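Local coordinates for peptide ABC transporter, peptide-binding protein (Thermus thermophilus, PDB 2D5W) that binds oligopeptides, here a pentapeptide, and probably delivers them to an ABC transporter for uptake, at residues E183-N186 and E187-R190; P16-L19 and A20-L24; N439-S443 and A444-A448. One frame throughout, in Å; residues are numbered along the deposited sequence.

Contact 1 of 3, residues E183-N186 and E187-R190; sequences EKLN and ELYR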
loop_
_atom_site.group_PDB
_atom_site.type_symbol
_atom_site.label_atom_id
_atom_site.label_comp_id
_atom_site.label_asym_id
_atom_site.label_seq_id
_atom_site.Cartn_x
_atom_site.Cartn_y
_atom_site.Cartn_z
ATOM N N GLU A 183 -9.641 18.956 -13.817
ATOM C CA GLU A 183 -9.728 19.373 -12.421
ATOM C C GLU A 183 -11.137 19.212 -11.855
ATOM O O GLU A 183 -11.325 18.653 -10.770
ATOM C CB GLU A 183 -9.279 20.829 -12.286
ATOM C CG GLU A 183 -7.811 21.054 -12.611
ATOM C CD GLU A 183 -7.590 22.267 -13.498
ATOM O OE1 GLU A 183 -8.134 23.346 -13.182
ATOM O OE2 GLU A 183 -6.867 22.141 -14.508
ATOM N N LYS A 184 -12.125 19.704 -12.593
ATOM C CA LYS A 184 -13.514 19.617 -12.163
ATOM C C LYS A 184 -14.003 18.176 -12.118
ATOM O O LYS A 184 -14.749 17.795 -11.216
ATOM C CB LYS A 184 -14.404 20.447 -13.095
ATOM C CG LYS A 184 -14.287 21.955 -12.879
ATOM C CD LYS A 184 -12.844 22.431 -12.973
ATOM C CE LYS A 184 -12.702 23.881 -12.536
ATOM N NZ LYS A 184 -11.275 24.311 -12.514
ATOM N N LEU A 185 -13.571 17.372 -13.085
ATOM C CA LEU A 185 -13.976 15.972 -13.137
ATOM C C LEU A 185 -13.406 15.212 -11.939
ATOM O O LEU A 185 -14.091 14.390 -11.325
ATOM C CB LEU A 185 -13.494 15.339 -14.442
ATOM C CG LEU A 185 -13.942 13.901 -14.705
ATOM C CD1 LEU A 185 -15.466 13.801 -14.680
ATOM C CD2 LEU A 185 -13.405 13.461 -16.053
ATOM N N ASN A 186 -12.151 15.494 -11.605
ATOM C CA ASN A 186 -11.510 14.848 -10.466
ATOM C C ASN A 186 -12.268 15.205 -9.186
ATOM O O ASN A 186 -12.522 14.344 -8.344
ATOM C CB ASN A 186 -10.046 15.292 -10.369
ATOM C CG ASN A 186 -9.331 14.689 -9.173
ATOM O OD1 ASN A 186 -9.090 15.369 -8.175
ATOM N ND2 ASN A 186 -8.994 13.407 -9.265
ATOM N N GLU A 187 -12.636 16.473 -9.050
ATOM C CA GLU A 187 -13.373 16.925 -7.875
ATOM C C GLU A 187 -14.722 16.221 -7.776
ATOM O O GLU A 187 -15.146 15.822 -6.689
ATOM C CB GLU A 187 -13.582 18.441 -7.932
ATOM C CG GLU A 187 -14.411 19.004 -6.790
ATOM C CD GLU A 187 -14.459 20.521 -6.795
ATOM O OE1 GLU A 187 -14.862 21.103 -7.825
ATOM O OE2 GLU A 187 -14.091 21.130 -5.768
ATOM N N LEU A 188 -15.395 16.069 -8.912
ATOM C CA LEU A 188 -16.695 15.414 -8.942
ATOM C C LEU A 188 -16.607 13.995 -8.392
ATOM O O LEU A 188 -17.410 13.592 -7.550
ATOM C CB LEU A 188 -17.230 15.366 -10.375
ATOM C CG LEU A 188 -18.630 14.778 -10.550
ATOM C CD1 LEU A 188 -19.673 15.774 -10.067
ATOM C CD2 LEU A 188 -18.859 14.453 -12.014
ATOM N N TYR A 189 -15.631 13.235 -8.870
ATOM C CA TYR A 189 -15.479 11.863 -8.412
ATOM C C TYR A 189 -14.992 11.768 -6.969
ATOM O O TYR A 189 -15.451 10.903 -6.224
ATOM C CB TYR A 189 -14.554 11.085 -9.352
ATOM C CG TYR A 189 -15.143 10.851 -10.729
ATOM C CD1 TYR A 189 -16.489 10.516 -10.887
ATOM C CD2 TYR A 189 -14.344 10.922 -11.871
ATOM C CE1 TYR A 189 -17.024 10.254 -12.148
ATOM C CE2 TYR A 189 -14.870 10.659 -13.133
ATOM C CZ TYR A 189 -16.207 10.327 -13.265
ATOM O OH TYR A 189 -16.728 10.059 -14.511
ATOM N N ARG A 190 -14.078 12.645 -6.559
ATOM C CA ARG A 190 -13.604 12.608 -5.175
ATOM C C ARG A 190 -14.773 12.871 -4.233
ATOM O O ARG A 190 -14.936 12.186 -3.221
ATOM C CB ARG A 190 -12.521 13.666 -4.915
ATOM C CG ARG A 190 -11.211 13.446 -5.645
ATOM C CD ARG A 190 -10.171 14.500 -5.265
ATOM N NE ARG A 190 -9.530 14.240 -3.974
ATOM C CZ ARG A 190 -9.815 14.870 -2.838
ATOM N NH1 ARG A 190 -10.746 15.816 -2.801
ATOM N NH2 ARG A 190 -9.152 14.560 -1.730
HETATM O O HOH W 1 -16.527 19.542 -9.940
#
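Leu185 and Tyr189, one helical turn apart, lie alongside each other and point the same way. Leu185 CD1 comes within 3.6 Å of Tyr189 CE2, and Leu185 CG packs against the same ring carbon. Tyr189 sets its CG anti to its own carbonyl carbon (chi1 -68°), which lays the ring back over the preceding turn, where CD2 is 3.5 Å from Leu185 O. Leu188 joins this apolar side more loosely and turns to Val169, Ala172 and Ala173 of helix 159-173. Because the phenol oxygen also hydrogen-bonds to Lys114 O, a leucine in place of Tyr189 would probably leave that carbonyl without its mate and open a gap beside Leu185 CD1.

Among the polar side chains, Asn186 OD1 meets a methylene of Arg190, with CD 3.2 Å away, and amide and guanidinium planes are 29° apart. The charge is answered outside the segments: Arg190 is bent at chi3 (79°), and its NE forms a salt bridge with Asp449, while Asn186 OD1 receives a weak hydrogen bond from Arg454. On the solvent side, one water donates both to Lys184 O at 2.8 Å and to Glu187 OE1 at 3.1 Å, and Lys184 NZ forms a weak salt bridge with Glu183 OE1.

The backbone supplies four i to i+4 bonds, among them Leu188 N to Lys184 O at 3.0 Å and Arg190 N to Asn186 O at 2.9 Å. Together these features make an amphipathic alpha-helix, 182-194: charged side chains line its outer side, Leu185 and Tyr189 are buried, and Arg190 ties it to helix 449-452, probably across the two lobes of a family 5 solute-binding protein.

Contact 2 of 3, residues P16-L19 and A20-L24; sequences PRVL and AGDFL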
loop_
_atom_site.group_PDB
_atom_site.type_symbol
_atom_site.label_atom_id
_atom_site.label_comp_id
_atom_site.label_asym_id
_atom_site.label_seq_id
_atom_site.Cartn_x
_atom_site.Cartn_y
_atom_site.Cartn_z
ATOM N N PRO A 16 -6.487 6.145 9.100
ATOM C CA PRO A 16 -7.009 6.353 7.745
ATOM C C PRO A 16 -7.543 7.775 7.592
ATOM O O PRO A 16 -8.160 8.310 8.511
ATOM C CB PRO A 16 -8.139 5.331 7.645
ATOM C CG PRO A 16 -7.736 4.259 8.609
ATOM C CD PRO A 16 -7.183 5.035 9.775
ATOM N N ARG A 17 -7.312 8.388 6.436
ATOM C CA ARG A 17 -7.827 9.733 6.203
ATOM C C ARG A 17 -9.327 9.644 5.909
ATOM O O ARG A 17 -10.098 10.518 6.305
ATOM C CB ARG A 17 -7.087 10.386 5.036
ATOM C CG ARG A 17 -7.575 11.794 4.679
ATOM C CD ARG A 17 -7.633 12.723 5.891
ATOM N NE ARG A 17 -8.042 14.084 5.535
ATOM C CZ ARG A 17 -7.232 15.003 5.018
ATOM N NH1 ARG A 17 -7.699 16.210 4.723
ATOM N NH2 ARG A 17 -5.953 14.724 4.806
ATOM N N VAL A 18 -9.717 8.589 5.198
ATOM C CA VAL A 18 -11.113 8.305 4.858
ATOM C C VAL A 18 -11.285 6.798 5.022
ATOM O O VAL A 18 -10.292 6.068 5.115
ATOM C CB VAL A 18 -11.477 8.719 3.403
ATOM C CG1 VAL A 18 -11.423 10.230 3.267
ATOM C CG2 VAL A 18 -10.544 8.054 2.410
ATOM N N LEU A 19 -12.529 6.327 5.042
ATOM C CA LEU A 19 -12.774 4.910 5.257
ATOM C C LEU A 19 -14.053 4.403 4.604
ATOM O O LEU A 19 -15.018 5.153 4.445
ATOM C CB LEU A 19 -12.860 4.651 6.765
ATOM C CG LEU A 19 -12.953 3.221 7.298
ATOM C CD1 LEU A 19 -11.589 2.557 7.200
ATOM C CD2 LEU A 19 -13.423 3.241 8.751
ATOM N N ALA A 20 -14.033 3.128 4.222
ATOM C CA ALA A 20 -15.187 2.427 3.658
ATOM C C ALA A 20 -15.729 2.812 2.285
ATOM O O ALA A 20 -15.810 1.961 1.399
ATOM C CB ALA A 20 -16.328 2.451 4.684
ATOM N N GLY A 21 -16.124 4.068 2.115
ATOM C CA GLY A 21 -16.688 4.505 0.846
ATOM C C GLY A 21 -15.711 4.722 -0.295
ATOM O O GLY A 21 -16.110 4.734 -1.460
ATOM N N ASP A 22 -14.438 4.896 0.039
ATOM C CA ASP A 22 -13.370 5.125 -0.944
ATOM C C ASP A 22 -12.912 3.746 -1.427
ATOM O O ASP A 22 -11.733 3.394 -1.327
ATOM C CB ASP A 22 -12.236 5.882 -0.234
ATOM C CG ASP A 22 -11.061 6.203 -1.135
ATOM O OD1 ASP A 22 -11.263 6.552 -2.315
ATOM O OD2 ASP A 22 -9.918 6.133 -0.634
ATOM N N PHE A 23 -13.850 2.982 -1.985
ATOM C CA PHE A 23 -13.570 1.610 -2.388
ATOM C C PHE A 23 -12.593 1.355 -3.525
ATOM O O PHE A 23 -12.151 0.222 -3.704
ATOM C CB PHE A 23 -14.889 0.829 -2.583
ATOM C CG PHE A 23 -15.714 1.259 -3.767
ATOM C CD1 PHE A 23 -15.413 0.797 -5.044
ATOM C CD2 PHE A 23 -16.834 2.064 -3.594
ATOM C CE1 PHE A 23 -16.218 1.128 -6.132
ATOM C CE2 PHE A 23 -17.647 2.400 -4.680
ATOM C CZ PHE A 23 -17.336 1.927 -5.949
ATOM N N LEU A 24 -12.245 2.388 -4.286
ATOM C CA LEU A 24 -11.247 2.226 -5.340
ATOM C C LEU A 24 -9.916 2.768 -4.812
ATOM O O LEU A 24 -8.905 2.757 -5.511
ATOM C CB LEU A 24 -11.656 2.962 -6.617
ATOM C CG LEU A 24 -12.848 2.358 -7.372
ATOM C CD1 LEU A 24 -13.107 3.167 -8.634
ATOM C CD2 LEU A 24 -12.575 0.899 -7.719
#
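A classic gamma turn centred on Ala20 (phi 68°) reverses the loop between strand 7-12 and helix 31-40, its bond running from Gly21 N to Leu19 O over 2.8 Å. The closure is tight: the donor meets the carbonyl almost from the side, at a C=O...N angle of 100°. Ala20 CB is pressed to 3.0 Å from Leu19 O, while Ala20 N turns outward to Glu37 OE1. An inverse gamma turn follows at Asp22, closed by a weak bond between Phe23 N and Gly21 O at 2.9 Å.

The double bend brings Asp22 back over Val18, and the two side chains cross at about a right angle. Val18 CG2, lying between its backbone N and carbonyl carbon, is the branch that touches, 3.7 Å from Asp22 OD2 and 3.8 Å from Asp22 CB. This is a methyl flanking a carboxylate. The polar demand of Asp22 is met from outside: OD1 accepts from Ile27 N, and OD2 from Ser28 N as well as pairing with Lys33. With both oxygens held by backbone amides and one also by a lysine, the buried carboxylate is likely to stay ionised and to be fixed in its rotation.

Contact 3 of 3, residues N439-S443 and A444-A448; sequences NNAPS and AVVFA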
loop_
_atom_site.group_PDB
_atom_site.type_symbol
_atom_site.label_atom_id
_atom_site.label_comp_id
_atom_site.label_asym_id
_atom_site.label_seq_id
_atom_site.Cartn_x
_atom_site.Cartn_y
_atom_site.Cartn_z
ATOM N N ASN A 439 9.996 18.701 6.311
ATOM C CA ASN A 439 8.598 19.089 6.181
ATOM C C ASN A 439 7.749 17.839 6.346
ATOM O O ASN A 439 7.324 17.224 5.370
ATOM C CB ASN A 439 8.344 19.741 4.821
ATOM C CG ASN A 439 6.906 20.171 4.652
ATOM O OD1 ASN A 439 6.194 20.381 5.636
ATOM N ND2 ASN A 439 6.469 20.318 3.407
ATOM N N ASN A 440 7.510 17.471 7.599
ATOM C CA ASN A 440 6.751 16.273 7.915
ATOM C C ASN A 440 5.309 16.548 8.309
ATOM O O ASN A 440 4.971 17.637 8.775
ATOM C CB ASN A 440 7.438 15.506 9.046
ATOM C CG ASN A 440 8.885 15.169 8.735
ATOM O OD1 ASN A 440 9.287 15.080 7.572
ATOM N ND2 ASN A 440 9.674 14.960 9.781
ATOM N N ALA A 441 4.464 15.542 8.123
ATOM C CA ALA A 441 3.052 15.642 8.468
ATOM C C ALA A 441 2.530 14.232 8.718
ATOM O O ALA A 441 3.207 13.251 8.413
ATOM C CB ALA A 441 2.276 16.316 7.330
ATOM N N PRO A 442 1.322 14.106 9.282
ATOM C CA PRO A 442 0.763 12.776 9.551
ATOM C C PRO A 442 0.500 11.956 8.292
ATOM O O PRO A 442 0.330 12.502 7.197
ATOM C CB PRO A 442 -0.545 13.084 10.282
ATOM C CG PRO A 442 -0.308 14.428 10.896
ATOM C CD PRO A 442 0.441 15.161 9.814
ATOM N N SER A 443 0.461 10.640 8.472
ATOM C CA SER A 443 0.168 9.697 7.404
ATOM C C SER A 443 -1.140 10.090 6.707
ATOM O O SER A 443 -1.232 10.065 5.480
ATOM C CB SER A 443 0.051 8.290 8.008
ATOM O OG SER A 443 -0.567 7.374 7.122
ATOM N N ALA A 444 -2.141 10.468 7.499
ATOM C CA ALA A 444 -3.447 10.854 6.964
ATOM C C ALA A 444 -3.375 12.075 6.052
ATOM O O ALA A 444 -4.300 12.333 5.278
ATOM C CB ALA A 444 -4.422 11.109 8.108
ATOM N N VAL A 445 -2.285 12.827 6.153
ATOM C CA VAL A 445 -2.083 14.008 5.321
ATOM C C VAL A 445 -1.188 13.710 4.117
ATOM O O VAL A 445 -1.585 13.928 2.973
ATOM C CB VAL A 445 -1.445 15.168 6.131
ATOM C CG1 VAL A 445 -1.080 16.319 5.199
ATOM C CG2 VAL A 445 -2.418 15.656 7.193
ATOM N N VAL A 446 0.008 13.184 4.365
ATOM C CA VAL A 446 0.941 12.933 3.269
ATOM C C VAL A 446 0.554 11.824 2.303
ATOM O O VAL A 446 0.993 11.823 1.153
ATOM C CB VAL A 446 2.384 12.671 3.789
ATOM C CG1 VAL A 446 2.858 13.858 4.613
ATOM C CG2 VAL A 446 2.442 11.384 4.604
ATOM N N PHE A 447 -0.277 10.887 2.750
ATOM C CA PHE A 447 -0.685 9.790 1.884
ATOM C C PHE A 447 -2.050 10.009 1.232
ATOM O O PHE A 447 -2.568 9.121 0.558
ATOM C CB PHE A 447 -0.651 8.468 2.658
ATOM C CG PHE A 447 0.731 8.074 3.126
ATOM C CD1 PHE A 447 0.897 7.441 4.351
ATOM C CD2 PHE A 447 1.863 8.337 2.350
ATOM C CE1 PHE A 447 2.162 7.076 4.806
ATOM C CE2 PHE A 447 3.139 7.971 2.799
ATOM C CZ PHE A 447 3.282 7.341 4.029
ATOM N N ALA A 448 -2.635 11.185 1.444
ATOM C CA ALA A 448 -3.907 11.521 0.808
ATOM C C ALA A 448 -3.553 11.889 -0.634
ATOM O O ALA A 448 -2.485 12.464 -0.892
ATOM C CB ALA A 448 -4.564 12.700 1.512
#
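Pro442 O is gripped by two amides from the first turn of helix 443-446. Val446 N donates over 2.9 Å, nearly in line with the C=O bond; Val445 N donates over 2.8 Å from well above the carbonyl plane, 58° out of it and off the lone pairs. One residue on, Ser443 O accepts from Phe447 N at 3.0 Å, and a weak bond joins Ala448 N to Val445 O. Ala444 O is taken by Arg17.

The side chain of Ser443 finds its polar partners beyond the turn. Its OG, anti to the backbone N (chi1 165°), hydrogen-bonds to Gln14 OE1 and Gln30 NE2. The same oxygen approaches the Phe447 ring at its edge, near the ring plane, 3.1 Å from CD1.

Apolar contacts fill the rest. Ala441 CB rests on Val446 CG1 at 3.7 Å and, a little further off, on Val445 CG1; Pro442 lies beside Val445, its CD 3.9 Å from CG2. Val446 CG2 sits over the centre of one Phe447 face, 3.8 Å above the plane. Phe447 also makes an edge-to-face pair with Phe466 and packs on an apolar side chain of the bound peptide, which makes it part of the binding site.

Proline at the N-cap offers no side-chain acceptor to the first amides of the helix; its carbonyl takes Val445 N as well as Val446 N. With Ser443 OG fixed by two glutamines at the ring's edge and Val446 CG2 over one face, Phe447 is likely to be held steady against the peptide.

Contact 2 comes first along the chain, in the loop after strand 7-12; contact 1 follows on helix 182-194, and contact 3 after strand 435-438, in the short helix 443-446. Centres of contacts 1 and 2 are about 16 Å apart, those of 2 and 3 about 16 Å, and those of 1 and 3 about 21 Å. Only contacts 2 and 3 touch, through Arg17 NH2 and Ala444 O at 2.9 Å, a probable hydrogen bond. Gln30 joins them too, meeting Arg17 N and Ser443 OG, while Arg190 reaches Asp449 just beyond contact 3. Such ties are consistent with closed lobes around the peptide.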